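Local coordinates for putative type VI secretion protein (Escherichia coli, PDB 6SKI) that probably hydrolyses phospholipids as a toxic effector carried by the VgrG spike of the bacterial type VI secretion system, at residues Leu146-Val158 and Ile253-Val267. Sequence-based numbering, arbitrary orientation.
Sequences LGTSILDIFEGVV and ISNFFDINGRSNPGV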
# COMPACT_ATOMS: atom_id res chain seq x y z
N LEU A 146 -6.86 0.34 22.21
CA LEU A 146 -7.41 -0.35 21.05
C LEU A 146 -8.31 0.56 20.21
O LEU A 146 -8.25 0.53 18.98
CB LEU A 146 -8.17 -1.59 21.49
CG LEU A 146 -8.67 -2.49 20.36
CD1 LEU A 146 -7.50 -2.98 19.53
CD2 LEU A 146 -9.42 -3.65 20.94
N GLY A 147 -9.14 1.37 20.86
CA GLY A 147 -9.91 2.35 20.11
C GLY A 147 -9.02 3.37 19.42
O GLY A 147 -9.24 3.72 18.26
N THR A 148 -7.99 3.83 20.13
CA THR A 148 -7.02 4.74 19.51
C THR A 148 -6.27 4.05 18.38
O THR A 148 -5.97 4.68 17.36
CB THR A 148 -6.05 5.26 20.57
OG1 THR A 148 -6.79 5.91 21.61
CG2 THR A 148 -5.07 6.25 19.97
N SER A 149 -5.99 2.76 18.52
CA SER A 149 -5.32 2.02 17.45
C SER A 149 -6.20 1.90 16.22
O SER A 149 -5.72 2.06 15.09
CB SER A 149 -4.91 0.64 17.95
OG SER A 149 -3.64 0.67 18.56
N ILE A 150 -7.49 1.64 16.41
CA ILE A 150 -8.40 1.52 15.28
C ILE A 150 -8.61 2.87 14.63
O ILE A 150 -8.77 2.96 13.41
CB ILE A 150 -9.72 0.89 15.75
CG1 ILE A 150 -9.48 -0.53 16.25
CG2 ILE A 150 -10.74 0.86 14.63
CD1 ILE A 150 -10.73 -1.22 16.73
N LEU A 151 -8.57 3.95 15.42
CA LEU A 151 -8.65 5.29 14.84
C LEU A 151 -7.37 5.65 14.10
O LEU A 151 -7.42 6.40 13.12
CB LEU A 151 -8.93 6.32 15.93
CG LEU A 151 -10.39 6.73 16.08
CD1 LEU A 151 -10.55 7.69 17.25
CD2 LEU A 151 -10.89 7.36 14.80
N ASP A 152 -6.23 5.14 14.56
CA ASP A 152 -4.97 5.35 13.87
C ASP A 152 -4.97 4.66 12.52
O ASP A 152 -4.48 5.21 11.53
CB ASP A 152 -3.82 4.85 14.73
CG ASP A 152 -3.37 5.87 15.75
OD1 ASP A 152 -2.46 5.55 16.55
OD2 ASP A 152 -3.93 6.98 15.77
N ILE A 153 -5.51 3.44 12.46
CA ILE A 153 -5.63 2.74 11.19
C ILE A 153 -6.65 3.44 10.29
O ILE A 153 -6.47 3.51 9.07
CB ILE A 153 -5.99 1.27 11.41
CG1 ILE A 153 -4.97 0.61 12.33
CG2 ILE A 153 -6.05 0.53 10.08
CD1 ILE A 153 -3.63 0.38 11.69
N PHE A 154 -7.73 3.95 10.88
CA PHE A 154 -8.74 4.64 10.09
C PHE A 154 -8.17 5.88 9.42
O PHE A 154 -8.51 6.20 8.27
CB PHE A 154 -9.93 5.01 10.98
CG PHE A 154 -11.05 5.68 10.25
CD1 PHE A 154 -11.42 6.98 10.57
CD2 PHE A 154 -11.73 5.03 9.24
CE1 PHE A 154 -12.45 7.60 9.91
CE2 PHE A 154 -12.77 5.65 8.58
CZ PHE A 154 -13.13 6.93 8.91
N GLU A 155 -7.29 6.60 10.12
CA GLU A 155 -6.64 7.79 9.59
C GLU A 155 -5.26 7.48 9.03
O GLU A 155 -4.42 8.38 8.93
CB GLU A 155 -6.54 8.84 10.69
CG GLU A 155 -7.77 9.71 10.81
CD GLU A 155 -7.94 10.28 12.21
OE1 GLU A 155 -7.20 9.85 13.12
OE2 GLU A 155 -8.81 11.15 12.39
N GLY A 156 -5.00 6.22 8.67
CA GLY A 156 -3.65 5.79 8.37
C GLY A 156 -3.05 6.41 7.13
O GLY A 156 -1.83 6.51 7.02
N VAL A 157 -3.88 6.82 6.18
CA VAL A 157 -3.36 7.32 4.91
C VAL A 157 -2.57 8.61 5.12
O VAL A 157 -1.43 8.75 4.66
CB VAL A 157 -4.50 7.51 3.90
CG1 VAL A 157 -4.13 8.54 2.85
CG2 VAL A 157 -4.87 6.19 3.26
N VAL A 158 -3.16 9.57 5.84
CA VAL A 158 -2.50 10.85 6.07
C VAL A 158 -1.29 10.66 6.97
O VAL A 158 -0.24 11.29 6.77
CB VAL A 158 -3.50 11.86 6.64
CG1 VAL A 158 -2.89 13.25 6.67
CG2 VAL A 158 -4.78 11.85 5.83
N ILE A 253 -15.11 2.51 10.71
CA ILE A 253 -15.39 2.82 12.11
C ILE A 253 -16.80 3.33 12.33
O ILE A 253 -17.12 3.76 13.44
CB ILE A 253 -14.36 3.82 12.67
CG1 ILE A 253 -14.48 5.16 11.96
CG2 ILE A 253 -12.95 3.27 12.56
CD1 ILE A 253 -14.20 6.34 12.85
N SER A 254 -17.65 3.31 11.30
CA SER A 254 -18.97 3.94 11.42
C SER A 254 -19.83 3.25 12.46
O SER A 254 -20.64 3.90 13.14
CB SER A 254 -19.66 3.94 10.06
OG SER A 254 -19.59 2.67 9.45
N ASN A 255 -19.69 1.93 12.61
CA ASN A 255 -20.52 1.17 13.54
C ASN A 255 -19.83 0.89 14.86
O ASN A 255 -20.40 0.20 15.71
CB ASN A 255 -20.94 -0.16 12.90
CG ASN A 255 -21.73 0.04 11.63
OD1 ASN A 255 -22.50 1.00 11.50
ND2 ASN A 255 -21.55 -0.86 10.67
N PHE A 256 -18.63 1.41 15.08
CA PHE A 256 -17.95 1.30 16.36
C PHE A 256 -18.47 2.38 17.29
O PHE A 256 -18.29 3.57 17.02
CB PHE A 256 -16.44 1.43 16.20
CG PHE A 256 -15.78 0.22 15.60
CD1 PHE A 256 -14.95 -0.57 16.37
CD2 PHE A 256 -15.98 -0.11 14.28
CE1 PHE A 256 -14.34 -1.68 15.83
CE2 PHE A 256 -15.37 -1.22 13.73
CZ PHE A 256 -14.55 -2.00 14.51
N PHE A 257 -19.11 1.97 18.39
CA PHE A 257 -19.70 2.94 19.30
C PHE A 257 -18.66 3.87 19.89
O PHE A 257 -18.92 5.06 20.10
CB PHE A 257 -20.44 2.20 20.42
CG PHE A 257 -20.95 3.10 21.50
CD1 PHE A 257 -22.08 3.86 21.31
CD2 PHE A 257 -20.30 3.17 22.72
CE1 PHE A 257 -22.55 4.69 22.30
CE2 PHE A 257 -20.77 3.99 23.71
CZ PHE A 257 -21.89 4.75 23.51
N ASP A 258 -17.46 3.35 20.16
CA ASP A 258 -16.47 4.13 20.90
C ASP A 258 -15.91 5.28 20.07
O ASP A 258 -15.63 6.35 20.61
CB ASP A 258 -15.34 3.21 21.36
CG ASP A 258 -15.84 2.03 22.16
OD1 ASP A 258 -16.21 1.01 21.54
OD2 ASP A 258 -15.87 2.12 23.41
N ILE A 259 -15.73 5.08 18.77
CA ILE A 259 -14.91 5.96 17.95
C ILE A 259 -15.62 6.48 16.71
O ILE A 259 -15.00 7.21 15.93
CB ILE A 259 -13.59 5.28 17.56
CG1 ILE A 259 -13.88 3.93 16.92
CG2 ILE A 259 -12.70 5.11 18.78
CD1 ILE A 259 -12.65 3.08 16.71
N ASN A 260 -16.89 6.13 16.49
CA ASN A 260 -17.55 6.58 15.27
C ASN A 260 -17.74 8.09 15.22
O ASN A 260 -18.07 8.63 14.16
CB ASN A 260 -18.91 5.90 15.10
CG ASN A 260 -19.78 6.01 16.33
OD1 ASN A 260 -19.51 6.80 17.23
ND2 ASN A 260 -20.84 5.22 16.37
N GLY A 261 -17.55 8.78 16.35
CA GLY A 261 -17.71 10.23 16.35
C GLY A 261 -16.69 10.94 15.48
O GLY A 261 -16.99 11.97 14.87
N ARG A 262 -15.47 10.40 15.42
CA ARG A 262 -14.42 11.00 14.60
C ARG A 262 -14.85 11.07 13.14
O ARG A 262 -15.40 10.11 12.59
CB ARG A 262 -13.13 10.21 14.73
CG ARG A 262 -11.99 10.71 13.86
CD ARG A 262 -11.24 11.85 14.52
NE ARG A 262 -10.92 11.58 15.92
CZ ARG A 262 -9.76 11.06 16.33
NH1 ARG A 262 -9.55 10.85 17.62
NH2 ARG A 262 -8.82 10.76 15.45
N SER A 263 -14.59 12.21 12.51
CA SER A 263 -14.94 12.41 11.11
C SER A 263 -13.98 11.64 10.21
O SER A 263 -12.93 11.16 10.64
CB SER A 263 -14.91 13.90 10.76
OG SER A 263 -13.78 14.54 11.33
N ASN A 264 -14.37 11.51 8.95
CA ASN A 264 -13.53 10.82 7.98
C ASN A 264 -12.19 11.52 7.83
O ASN A 264 -12.10 12.74 8.03
CB ASN A 264 -14.25 10.69 6.63
CG ASN A 264 -14.54 12.03 5.96
OD1 ASN A 264 -14.05 13.08 6.36
ND2 ASN A 264 -15.34 11.98 4.90
N PRO A 265 -11.11 10.79 7.55
CA PRO A 265 -9.82 11.45 7.34
C PRO A 265 -9.83 12.25 6.05
O PRO A 265 -10.50 11.90 5.08
CB PRO A 265 -8.84 10.27 7.27
CG PRO A 265 -9.67 9.19 6.69
CD PRO A 265 -11.02 9.34 7.33
N GLY A 266 -9.07 13.34 6.05
CA GLY A 266 -9.04 14.19 4.88
C GLY A 266 -8.14 13.62 3.80
O GLY A 266 -7.14 14.25 3.43
N VAL A 267 -8.48 12.44 3.30
CA VAL A 267 -7.67 11.80 2.26
C VAL A 267 -8.10 12.35 0.91
O VAL A 267 -9.29 12.42 0.59
CB VAL A 267 -7.77 10.27 2.33
CG1 VAL A 267 -7.57 9.80 3.76
CG2 VAL A 267 -9.09 9.75 1.80
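Between parallel strands 237-243 and 278-284 of the alpha/beta-hydrolase sheet runs a long loop, and its part Ile-253 to Val-267 lies along one side of helix 144-154 and the first turn of helix 156-178. Phe-154 and Ile-253 meet in a CH-pi contact, CG1 of Ile-253 standing 3.6 Å from the ring centroid of Phe-154 and only 2° off its normal. The ring reaches the loop because chi1 (-178°) turns CG away from the backbone N; there Pro-265 CD approaches Phe-154 CE1 obliquely at 3.4 Å and the carbonyl oxygen of Ser-263 lies at the ring edge. One turn back, Ile-150 crosses Ile-259 at about a right angle, Ile-150 CG2 against Ile-259 CD1 at 3.6 Å, while Ile-150 CD1 touches Phe-256 CE1. Met-58 and Ile-511 also pack on Ile-150, tying this apolar layer to helix 53-58 and strand 509-511. The bent chain of exposed Arg-262 folds over Leu-151, whose CD1 sits over one guanidinium face. NH2 of Arg-262 lies 3.0 Å from Glu-155 OE1 in a salt bridge and hydrogen-bonds the syn side of OE2 (3.1 Å, 166°). Beyond the helix break, Val-267 CG1 packs against Val-157 CG1 at 3.8 Å, beside His-205.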